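Local coordinates for VP4 CORE protein (Bluetongue virus, PDB 2JHP) that caps the viral RNA as a multifunctional enzyme, binding guanine and S-adenosyl-L-homocysteine at separate sites, and forms part of the inner capsid, at residues Phe254-Phe262 / Gly344-Met352; Thr413-Ile424 / Asp445-Arg453. All coordinates share one frame; numbering follows the deposited sequence.

Interaction 1: residues Phe254-Phe262 / Gly344-Met352; sequences FLKRVERLF and GYSHVDRHM
Chi1 of 179° and an equally extended chi2 send the Glu259 carboxylate out to the backbone of Ser346 and His347, while Tyr345, its CG also trans to its own N, lays its ring against the Arg257 arm. Glu259 OE1 accepts from His347 N at 2.7 Å, a nearly straight bond (166° at the hydrogen) arriving from above the carboxylate plane. Glu259 OE2 meets Arg350 NH1 at 3.1 Å; only NH1 comes within bonding distance, with the guanidinium and carboxylate planes 69° apart, so the salt bridge is one-pronged. Nearer the backbone, a CA-H...O contact joins Glu259 CA to Tyr345 O at 3.3 Å, and a water links that carbonyl to Arg260 N. Arg257 CD sits over the Tyr345 ring face, 3.7 Å from the centroid, in a CH-pi contact. Together these ties join the approach to strand 260-264, an inner strand of a seven-stranded sheet, to the loop after strand 335-341. Ser189 and Ser301 also bond Glu259 OE2, Glu191 takes His347 NE2, and Leu390 and His391 hold the remaining nitrogens of Arg350. A buried carboxylate gripped by this many partners is probably ionised and has little rotational freedom.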
loop_
_atom_site.group_PDB
_atom_site.type_symbol
_atom_site.label_atom_id
_atom_site.label_comp_id
_atom_site.label_asym_id
_atom_site.label_seq_id
_atom_site.Cartn_x
_atom_site.Cartn_y
_atom_site.Cartn_z
ATOM N N PHE A 254 10.912 20.232 -29.933
ATOM C CA PHE A 254 11.054 21.204 -28.852
ATOM C C PHE A 254 9.795 22.013 -28.583
ATOM O O PHE A 254 9.573 22.444 -27.452
ATOM C CB PHE A 254 12.234 22.141 -29.109
ATOM C CG PHE A 254 13.556 21.438 -29.175
ATOM C CD1 PHE A 254 14.264 21.375 -30.381
ATOM C CD2 PHE A 254 14.100 20.829 -28.038
ATOM C CE1 PHE A 254 15.498 20.705 -30.448
ATOM C CE2 PHE A 254 15.332 20.168 -28.095
ATOM C CZ PHE A 254 16.029 20.106 -29.302
ATOM N N LEU A 255 8.968 22.209 -29.608
ATOM C CA LEU A 255 7.751 23.016 -29.471
ATOM C C LEU A 255 6.691 22.363 -28.572
ATOM O O LEU A 255 5.623 22.933 -28.350
ATOM C CB LEU A 255 7.187 23.418 -30.852
ATOM C CG LEU A 255 7.986 24.500 -31.594
ATOM C CD1 LEU A 255 7.799 24.412 -33.108
ATOM C CD2 LEU A 255 7.647 25.903 -31.079
ATOM N N LYS A 256 6.998 21.174 -28.058
ATOM C CA LYS A 256 6.141 20.484 -27.088
ATOM C C LYS A 256 6.947 20.013 -25.869
ATOM O O LYS A 256 8.044 19.463 -26.000
ATOM C CB LYS A 256 5.399 19.305 -27.740
ATOM C CG LYS A 256 4.296 18.687 -26.874
ATOM C CD LYS A 256 3.407 17.724 -27.662
ATOM C CE LYS A 256 2.282 18.453 -28.399
ATOM N NZ LYS A 256 1.302 19.098 -27.475
ATOM N N ARG A 257 6.369 20.246 -24.694
ATOM C CA ARG A 257 6.955 19.933 -23.398
ATOM C C ARG A 257 6.960 18.422 -23.158
ATOM O O ARG A 257 5.945 17.758 -23.354
ATOM C CB ARG A 257 6.104 20.620 -22.329
ATOM C CG ARG A 257 6.734 20.811 -20.967
ATOM C CD ARG A 257 5.679 21.334 -19.992
ATOM N NE ARG A 257 4.696 20.298 -19.671
ATOM C CZ ARG A 257 3.582 20.496 -18.970
ATOM N NH1 ARG A 257 3.285 21.702 -18.499
ATOM N NH2 ARG A 257 2.763 19.479 -18.736
ATOM N N VAL A 258 8.102 17.880 -22.741
ATOM C CA VAL A 258 8.216 16.459 -22.436
ATOM C C VAL A 258 9.323 16.157 -21.418
ATOM O O VAL A 258 10.318 16.876 -21.330
ATOM C CB VAL A 258 8.455 15.587 -23.713
ATOM C CG1 VAL A 258 7.140 15.321 -24.453
ATOM C CG2 VAL A 258 9.502 16.227 -24.637
ATOM N N GLU A 259 9.135 15.094 -20.643
ATOM C CA GLU A 259 10.233 14.555 -19.860
ATOM C C GLU A 259 10.927 13.527 -20.726
ATOM O O GLU A 259 10.305 12.549 -21.159
ATOM C CB GLU A 259 9.761 13.927 -18.554
ATOM C CG GLU A 259 10.917 13.357 -17.762
ATOM C CD GLU A 259 10.536 12.792 -16.410
ATOM O OE1 GLU A 259 9.418 13.063 -15.912
ATOM O OE2 GLU A 259 11.379 12.072 -15.836
ATOM N N ARG A 260 12.203 13.782 -20.998
ATOM C CA ARG A 260 13.034 12.882 -21.783
ATOM C C ARG A 260 14.078 12.225 -20.890
ATOM O O ARG A 260 14.614 12.862 -19.981
ATOM C CB ARG A 260 13.727 13.631 -22.916
ATOM C CG ARG A 260 12.800 14.278 -23.923
ATOM C CD ARG A 260 13.598 15.056 -24.974
ATOM N NE ARG A 260 12.787 16.034 -25.693
ATOM C CZ ARG A 260 12.802 17.343 -25.454
ATOM N NH1 ARG A 260 13.580 17.843 -24.499
ATOM N NH2 ARG A 260 12.019 18.153 -26.160
ATOM N N LEU A 261 14.351 10.948 -21.151
ATOM C CA LEU A 261 15.438 10.213 -20.489
ATOM C C LEU A 261 16.454 9.708 -21.507
ATOM O O LEU A 261 16.085 9.172 -22.555
ATOM C CB LEU A 261 14.884 9.044 -19.671
ATOM C CG LEU A 261 15.734 7.810 -19.350
ATOM C CD1 LEU A 261 16.843 8.121 -18.361
ATOM C CD2 LEU A 261 14.792 6.767 -18.788
ATOM N N PHE A 262 17.731 9.881 -21.170
ATOM C CA PHE A 262 18.847 9.519 -22.026
ATOM C C PHE A 262 19.489 8.230 -21.510
ATOM O O PHE A 262 19.964 8.179 -20.374
ATOM C CB PHE A 262 19.852 10.678 -22.025
ATOM C CG PHE A 262 21.049 10.479 -22.925
ATOM C CD1 PHE A 262 21.002 10.867 -24.260
ATOM C CD2 PHE A 262 22.235 9.950 -22.424
ATOM C CE1 PHE A 262 22.112 10.703 -25.092
ATOM C CE2 PHE A 262 23.354 9.787 -23.248
ATOM C CZ PHE A 262 23.290 10.162 -24.584
ATOM N N GLY A 344 15.889 19.854 -17.012
ATOM C CA GLY A 344 15.089 19.344 -18.117
ATOM C C GLY A 344 13.742 19.011 -17.515
ATOM O O GLY A 344 13.674 18.565 -16.365
ATOM N N TYR A 345 12.664 19.250 -18.262
ATOM C CA TYR A 345 11.325 19.021 -17.727
ATOM C C TYR A 345 11.196 17.605 -17.158
ATOM O O TYR A 345 11.715 16.640 -17.732
ATOM C CB TYR A 345 10.250 19.312 -18.775
ATOM C CG TYR A 345 8.853 19.191 -18.237
ATOM C CD1 TYR A 345 8.136 18.011 -18.388
ATOM C CD2 TYR A 345 8.252 20.245 -17.551
ATOM C CE1 TYR A 345 6.840 17.882 -17.884
ATOM C CE2 TYR A 345 6.957 20.128 -17.038
ATOM C CZ TYR A 345 6.257 18.943 -17.214
ATOM O OH TYR A 345 4.977 18.811 -16.726
ATOM N N SER A 346 10.520 17.507 -16.011
ATOM C CA SER A 346 10.350 16.244 -15.293
ATOM C C SER A 346 9.059 16.250 -14.487
ATOM O O SER A 346 8.745 17.227 -13.816
ATOM C CB SER A 346 11.539 15.986 -14.367
ATOM O OG SER A 346 11.274 14.911 -13.484
ATOM N N HIS A 347 8.319 15.148 -14.550
ATOM C CA HIS A 347 7.096 14.997 -13.765
ATOM C C HIS A 347 7.397 14.667 -12.295
ATOM O O HIS A 347 6.507 14.712 -11.451
ATOM C CB HIS A 347 6.187 13.933 -14.376
ATOM C CG HIS A 347 5.869 14.163 -15.820
ATOM N ND1 HIS A 347 4.999 15.151 -16.250
ATOM C CD2 HIS A 347 6.287 13.519 -16.936
ATOM C CE1 HIS A 347 4.905 15.103 -17.568
ATOM N NE2 HIS A 347 5.679 14.123 -18.007
ATOM N N VAL A 348 8.651 14.342 -11.998
ATOM C CA VAL A 348 9.078 14.082 -10.632
ATOM C C VAL A 348 10.146 15.092 -10.245
ATOM O O VAL A 348 11.153 15.249 -10.953
ATOM C CB VAL A 348 9.648 12.645 -10.460
ATOM C CG1 VAL A 348 10.280 12.464 -9.081
ATOM C CG2 VAL A 348 8.556 11.602 -10.671
ATOM N N ASP A 349 9.925 15.759 -9.113
ATOM C CA ASP A 349 10.929 16.655 -8.558
ATOM C C ASP A 349 12.134 15.879 -7.983
ATOM O O ASP A 349 12.104 15.401 -6.837
ATOM C CB ASP A 349 10.310 17.583 -7.509
ATOM C CG ASP A 349 11.286 18.607 -6.994
ATOM O OD1 ASP A 349 12.446 18.617 -7.472
ATOM O OD2 ASP A 349 10.891 19.395 -6.110
ATOM N N ARG A 350 13.187 15.773 -8.789
ATOM C CA ARG A 350 14.403 15.102 -8.371
ATOM C C ARG A 350 15.483 16.073 -7.916
ATOM O O ARG A 350 16.646 15.709 -7.878
ATOM C CB ARG A 350 14.935 14.208 -9.497
ATOM C CG ARG A 350 14.050 13.009 -9.808
ATOM C CD ARG A 350 14.601 12.171 -10.926
ATOM N NE ARG A 350 13.646 11.126 -11.264
ATOM C CZ ARG A 350 12.743 11.215 -12.241
ATOM N NH1 ARG A 350 12.667 12.306 -13.009
ATOM N NH2 ARG A 350 11.908 10.205 -12.443
ATOM N N HIS A 351 15.110 17.292 -7.533
ATOM C CA HIS A 351 16.120 18.271 -7.114
ATOM C C HIS A 351 16.965 17.802 -5.926
ATOM O O HIS A 351 18.141 18.130 -5.853
ATOM C CB HIS A 351 15.550 19.697 -6.948
ATOM C CG HIS A 351 15.000 20.008 -5.585
ATOM N ND1 HIS A 351 15.626 20.874 -4.712
ATOM C CD2 HIS A 351 13.862 19.612 -4.964
ATOM C CE1 HIS A 351 14.911 20.981 -3.605
ATOM N NE2 HIS A 351 13.833 20.227 -3.733
ATOM N N MET A 352 16.386 16.985 -5.045
ATOM C CA MET A 352 17.117 16.420 -3.900
ATOM C C MET A 352 18.334 15.593 -4.300
ATOM O O MET A 352 19.305 15.520 -3.551
ATOM C CB MET A 352 16.197 15.604 -2.982
ATOM C CG MET A 352 15.292 16.445 -2.059
ATOM S SD MET A 352 16.125 17.858 -1.292
ATOM C CE MET A 352 14.810 18.492 -0.245
HETATM O O HOH W 1 13.229 16.381 -19.935
#

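Interaction 2: residues Thr413-Ile424 / Asp445-Arg453; sequences TNRCNMGLEPSI and DYDDFALPR. With SAH (S-adenosyl-L-homocysteine), chain B; GUN (guanine), chain E.
Thr413 faces Asp448 through its hydroxyl and Phe449 through its carbonyl. Thr413 OG1 donates to Asp448 OD1 at 2.7 Å, reaching its anti side from out of the carboxylate plane, and Phe449 N bonds Thr413 O at 3.0 Å. A single backbone bridge pairs Asn414 with Asp448. Beside it, Phe449 has CG between its N and carbonyl carbon (chi1 66°), which swings the ring in among residues of 413-424: Thr413 CB and CG2 cover one face, Met418 CG the opposite one, and Ile424 CD1 abuts the edge, 3.9 Å from Phe449 CZ. The Met418 sulfur adds an oblique Met-aromatic contact. Leu451 continues this apolar patch, its CD2 lying 3.7 Å from Glu421 CG. At the outer margin Arg415 NE and Asp447 OD1 form a weak salt bridge, and a water joins Arg415 N to Asp447 O.

The 413-424 segment follows strand 406-408 of a Rossmann-type methyltransferase sheet (strand order 3-2-1-4-5-7-6), and Asn414, Cys416 and Asn417, around its short 3-10 segment, line the cofactor pocket. Asn417 uses both ends of its amide on one edge of the adenine, the N6/N7 edge: OD1 accepts from SAH N6 at 2.8 Å, while ND2 donates to SAH N7 at 3.0 Å. On the other segment Tyr446 OH donates to guanine O6 at 2.9 Å. Further out, Leu412 O also receives Asn417 ND2, Trp495 packs edge-to-face with the Tyr446 ring, and Trp437 N bonds Thr413 OG1, fixing the threonine against strand 433-437.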
loop_
_atom_site.group_PDB
_atom_site.type_symbol
_atom_site.label_atom_id
_atom_site.label_comp_id
_atom_site.label_asym_id
_atom_site.label_seq_id
_atom_site.Cartn_x
_atom_site.Cartn_y
_atom_site.Cartn_z
ATOM N N THR A 413 2.177 4.628 11.917
ATOM C CA THR A 413 2.458 3.936 13.151
ATOM C C THR A 413 3.599 2.956 13.000
ATOM O O THR A 413 3.744 2.026 13.812
ATOM C CB THR A 413 1.234 3.177 13.617
ATOM O OG1 THR A 413 0.622 2.531 12.498
ATOM C CG2 THR A 413 0.229 4.127 14.276
ATOM N N ASN A 414 4.402 3.148 11.950
ATOM C CA ASN A 414 5.719 2.531 11.834
ATOM C C ASN A 414 6.561 2.931 13.042
ATOM O O ASN A 414 6.454 4.062 13.528
ATOM C CB ASN A 414 6.431 2.995 10.564
ATOM C CG ASN A 414 6.010 2.223 9.314
ATOM O OD1 ASN A 414 6.728 2.236 8.317
ATOM N ND2 ASN A 414 4.848 1.567 9.354
ATOM N N ARG A 415 7.409 2.011 13.505
ATOM C CA ARG A 415 8.164 2.199 14.734
ATOM C C ARG A 415 9.082 3.437 14.715
ATOM O O ARG A 415 9.362 4.017 15.771
ATOM C CB ARG A 415 8.931 0.925 15.081
ATOM C CG ARG A 415 9.226 0.771 16.566
ATOM C CD ARG A 415 9.383 -0.699 16.973
ATOM N NE ARG A 415 8.141 -1.449 16.753
ATOM C CZ ARG A 415 7.187 -1.625 17.665
ATOM N NH1 ARG A 415 7.311 -1.122 18.890
ATOM N NH2 ARG A 415 6.105 -2.320 17.351
ATOM N N CYS A 416 9.522 3.846 13.525
ATOM C CA CYS A 416 10.313 5.073 13.359
ATOM C C CYS A 416 9.560 6.368 13.720
ATOM O O CYS A 416 10.163 7.434 13.764
ATOM C CB CYS A 416 10.847 5.174 11.928
ATOM S SG CYS A 416 9.566 5.483 10.693
ATOM N N ASN A 417 8.255 6.269 13.970
ATOM C CA ASN A 417 7.420 7.428 14.331
ATOM C C ASN A 417 6.898 7.398 15.771
ATOM O O ASN A 417 6.035 8.200 16.150
ATOM C CB ASN A 417 6.240 7.569 13.358
ATOM C CG ASN A 417 6.688 7.628 11.917
ATOM O OD1 ASN A 417 7.771 8.120 11.621
ATOM N ND2 ASN A 417 5.862 7.115 11.011
ATOM N N MET A 418 7.426 6.472 16.562
ATOM C CA MET A 418 7.021 6.307 17.944
ATOM C C MET A 418 7.131 7.608 18.741
ATOM O O MET A 418 8.100 8.367 18.592
ATOM C CB MET A 418 7.883 5.236 18.591
ATOM C CG MET A 418 7.193 4.461 19.686
ATOM S SD MET A 418 7.948 2.835 19.818
ATOM C CE MET A 418 9.530 3.226 20.587
ATOM N N GLY A 419 6.127 7.850 19.584
ATOM C CA GLY A 419 6.082 9.036 20.440
ATOM C C GLY A 419 5.782 10.331 19.703
ATOM O O GLY A 419 6.164 11.404 20.159
ATOM N N LEU A 420 5.114 10.237 18.557
ATOM C CA LEU A 420 4.815 11.420 17.751
ATOM C C LEU A 420 3.334 11.457 17.389
ATOM O O LEU A 420 2.954 11.926 16.314
ATOM C CB LEU A 420 5.700 11.487 16.496
ATOM C CG LEU A 420 7.221 11.346 16.619
ATOM C CD1 LEU A 420 7.866 11.427 15.259
ATOM C CD2 LEU A 420 7.803 12.400 17.520
ATOM N N GLU A 421 2.514 10.960 18.314
ATOM C CA GLU A 421 1.050 10.962 18.210
ATOM C C GLU A 421 0.440 12.310 17.798
ATOM O O GLU A 421 -0.410 12.348 16.909
ATOM C CB GLU A 421 0.425 10.495 19.528
ATOM C CG GLU A 421 0.299 8.984 19.669
ATOM C CD GLU A 421 1.517 8.285 20.283
ATOM O OE1 GLU A 421 2.658 8.825 20.254
ATOM O OE2 GLU A 421 1.311 7.161 20.794
ATOM N N PRO A 422 0.866 13.417 18.437
ATOM C CA PRO A 422 0.298 14.700 18.037
ATOM C C PRO A 422 0.329 14.904 16.528
ATOM O O PRO A 422 -0.706 15.211 15.931
ATOM C CB PRO A 422 1.203 15.726 18.731
ATOM C CG PRO A 422 1.710 15.008 19.959
ATOM C CD PRO A 422 1.845 13.558 19.536
ATOM N N SER A 423 1.495 14.707 15.912
ATOM C CA SER A 423 1.656 15.023 14.497
ATOM C C SER A 423 1.021 13.936 13.641
ATOM O O SER A 423 0.673 14.181 12.481
ATOM C CB SER A 423 3.135 15.235 14.136
ATOM O OG SER A 423 3.864 14.025 14.261
ATOM N N ILE A 424 0.878 12.742 14.225
ATOM C CA ILE A 424 0.155 11.636 13.597
ATOM C C ILE A 424 -1.319 12.006 13.508
ATOM O O ILE A 424 -1.902 11.958 12.435
ATOM C CB ILE A 424 0.363 10.273 14.352
ATOM C CG1 ILE A 424 1.798 9.753 14.147
ATOM C CG2 ILE A 424 -0.686 9.222 13.929
ATOM C CD1 ILE A 424 2.151 8.512 14.951
ATOM N N ASP A 445 5.278 -10.502 11.605
ATOM C CA ASP A 445 5.653 -9.893 10.312
ATOM C C ASP A 445 5.130 -8.458 10.119
ATOM O O ASP A 445 5.006 -7.973 8.981
ATOM C CB ASP A 445 5.272 -10.795 9.124
ATOM C CG ASP A 445 5.930 -12.172 9.192
ATOM O OD1 ASP A 445 5.499 -13.070 8.436
ATOM O OD2 ASP A 445 6.871 -12.362 9.996
ATOM N N TYR A 446 4.837 -7.777 11.228
ATOM C CA TYR A 446 4.404 -6.385 11.167
ATOM C C TYR A 446 4.928 -5.575 12.358
ATOM O O TYR A 446 4.571 -5.837 13.511
ATOM C CB TYR A 446 2.880 -6.286 11.017
ATOM C CG TYR A 446 2.473 -5.154 10.101
ATOM C CD1 TYR A 446 2.768 -5.204 8.738
ATOM C CD2 TYR A 446 1.802 -4.023 10.597
ATOM C CE1 TYR A 446 2.405 -4.154 7.886
ATOM C CE2 TYR A 446 1.433 -2.971 9.752
ATOM C CZ TYR A 446 1.742 -3.040 8.398
ATOM O OH TYR A 446 1.397 -2.013 7.551
ATOM N N ASP A 447 5.764 -4.584 12.046
ATOM C CA ASP A 447 6.550 -3.840 13.029
ATOM C C ASP A 447 5.974 -2.463 13.402
ATOM O O ASP A 447 6.690 -1.458 13.432
ATOM C CB ASP A 447 7.968 -3.674 12.479
ATOM C CG ASP A 447 8.949 -3.125 13.518
ATOM O OD1 ASP A 447 9.232 -3.822 14.530
ATOM O OD2 ASP A 447 9.452 -1.993 13.302
ATOM N N ASP A 448 4.684 -2.414 13.695
ATOM C CA ASP A 448 4.045 -1.157 14.061
ATOM C C ASP A 448 3.712 -1.139 15.543
ATOM O O ASP A 448 3.539 -2.183 16.154
ATOM C CB ASP A 448 2.769 -0.957 13.243
ATOM C CG ASP A 448 3.020 -0.235 11.925
ATOM O OD1 ASP A 448 2.117 0.505 11.454
ATOM O OD2 ASP A 448 4.118 -0.403 11.360
ATOM N N PHE A 449 3.639 0.058 16.121
ATOM C CA PHE A 449 3.096 0.216 17.453
ATOM C C PHE A 449 1.614 0.548 17.327
ATOM O O PHE A 449 1.188 1.181 16.356
ATOM C CB PHE A 449 3.857 1.294 18.227
ATOM C CG PHE A 449 3.700 2.688 17.666
ATOM C CD1 PHE A 449 2.667 3.537 18.107
ATOM C CD2 PHE A 449 4.593 3.172 16.722
ATOM C CE1 PHE A 449 2.533 4.816 17.618
ATOM C CE2 PHE A 449 4.445 4.470 16.223
ATOM C CZ PHE A 449 3.414 5.280 16.675
ATOM N N ALA A 450 0.835 0.106 18.310
ATOM C CA ALA A 450 -0.609 0.312 18.343
ATOM C C ALA A 450 -1.012 1.614 19.031
ATOM O O ALA A 450 -0.578 1.888 20.137
ATOM C CB ALA A 450 -1.285 -0.875 19.023
ATOM N N LEU A 451 -1.847 2.409 18.361
ATOM C CA LEU A 451 -2.524 3.554 18.978
ATOM C C LEU A 451 -3.702 3.015 19.777
ATOM O O LEU A 451 -4.378 2.104 19.319
ATOM C CB LEU A 451 -3.049 4.536 17.915
ATOM C CG LEU A 451 -2.088 5.380 17.077
ATOM C CD1 LEU A 451 -2.839 6.431 16.294
ATOM C CD2 LEU A 451 -0.993 6.012 17.939
ATOM N N PRO A 452 -3.921 3.533 21.000
ATOM C CA PRO A 452 -5.123 3.118 21.729
ATOM C C PRO A 452 -6.380 3.420 20.933
ATOM O O PRO A 452 -6.573 4.554 20.515
ATOM C CB PRO A 452 -5.057 3.969 23.014
ATOM C CG PRO A 452 -3.616 4.279 23.191
ATOM C CD PRO A 452 -3.088 4.457 21.804
ATOM N N ARG A 453 -7.212 2.409 20.704
ATOM C CA ARG A 453 -8.472 2.567 19.949
ATOM C C ARG A 453 -9.387 3.685 20.435
ATOM O O ARG A 453 -9.941 4.434 19.632
ATOM C CB ARG A 453 -9.272 1.273 19.945
ATOM C CG ARG A 453 -8.710 0.203 19.048
ATOM C CD ARG A 453 -9.686 -0.923 18.949
ATOM N NE ARG A 453 -9.192 -1.957 18.065
ATOM C CZ ARG A 453 -8.393 -2.954 18.442
ATOM N NH1 ARG A 453 -7.994 -3.843 17.543
ATOM N NH2 ARG A 453 -7.996 -3.056 19.710
HETATM N N SAH B . 2.262 3.668 1.812
HETATM C CA SAH B . 2.546 2.390 1.087
HETATM C CB SAH B . 3.686 1.552 1.675
HETATM C CG SAH B . 4.041 1.671 3.145
HETATM S SD SAH B . 5.622 0.847 3.483
HETATM C C SAH B . 1.302 1.541 0.880
HETATM O O SAH B . 0.236 2.064 0.547
HETATM O OXT SAH B . 1.339 0.317 1.004
HETATM C "C5'" SAH B . 6.035 2.132 4.697
HETATM C "C4'" SAH B . 7.045 3.140 4.174
HETATM O "O4'" SAH B . 6.820 4.415 4.742
HETATM C "C3'" SAH B . 8.483 2.750 4.502
HETATM O "O3'" SAH B . 9.251 3.015 3.340
HETATM C "C2'" SAH B . 8.895 3.714 5.605
HETATM O "O2'" SAH B . 10.252 4.064 5.551
HETATM C "C1'" SAH B . 8.027 4.932 5.293
HETATM N N9 SAH B . 7.794 5.798 6.471
HETATM C C8 SAH B . 7.606 5.405 7.776
HETATM N N7 SAH B . 7.433 6.513 8.542
HETATM C C5 SAH B . 7.508 7.608 7.749
HETATM C C6 SAH B . 7.396 8.978 8.001
HETATM N N6 SAH B . 7.169 9.417 9.236
HETATM N N1 SAH B . 7.509 9.884 6.962
HETATM C C2 SAH B . 7.734 9.432 5.673
HETATM N N3 SAH B . 7.844 8.076 5.418
HETATM C C4 SAH B . 7.735 7.173 6.438
HETATM N N9 GUN E . -0.186 -3.578 0.777
HETATM C C8 GUN E . 1.088 -3.191 0.823
HETATM N N7 GUN E . 1.481 -3.126 2.098
HETATM C C5 GUN E . 0.456 -3.479 2.873
HETATM C C6 GUN E . 0.288 -3.596 4.254
HETATM O O6 GUN E . 1.214 -3.346 5.024
HETATM N N1 GUN E . -0.954 -4.003 4.761
HETATM C C2 GUN E . -1.990 -4.276 3.855
HETATM N N2 GUN E . -3.171 -4.662 4.296
HETATM N N3 GUN E . -1.792 -4.152 2.531
HETATM C C4 GUN E . -0.609 -3.767 2.026
HETATM O O HOH W 2 7.823 -0.412 11.355
#

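Interactions 1 and 2 adjoin two separate seven-stranded sheets that share the strand order 3-2-1-4-5-7-6, and each adjoins the strand in fourth place across its sheet, but at opposite ends of that strand: interaction 1 at the start of 260-264, interaction 2 beyond the end of 406-408. Their centres are 37 Å apart and their nearest atoms about 17 Å, so neither touches the other. Only interaction 2 contributes directly to ligand pockets, supplying residues to one S-adenosyl-L-homocysteine site and one guanine site. Interaction 1 is structural packing; it touches no ligand, and the Arg350 side chain lies about 12 Å from a bound guanine.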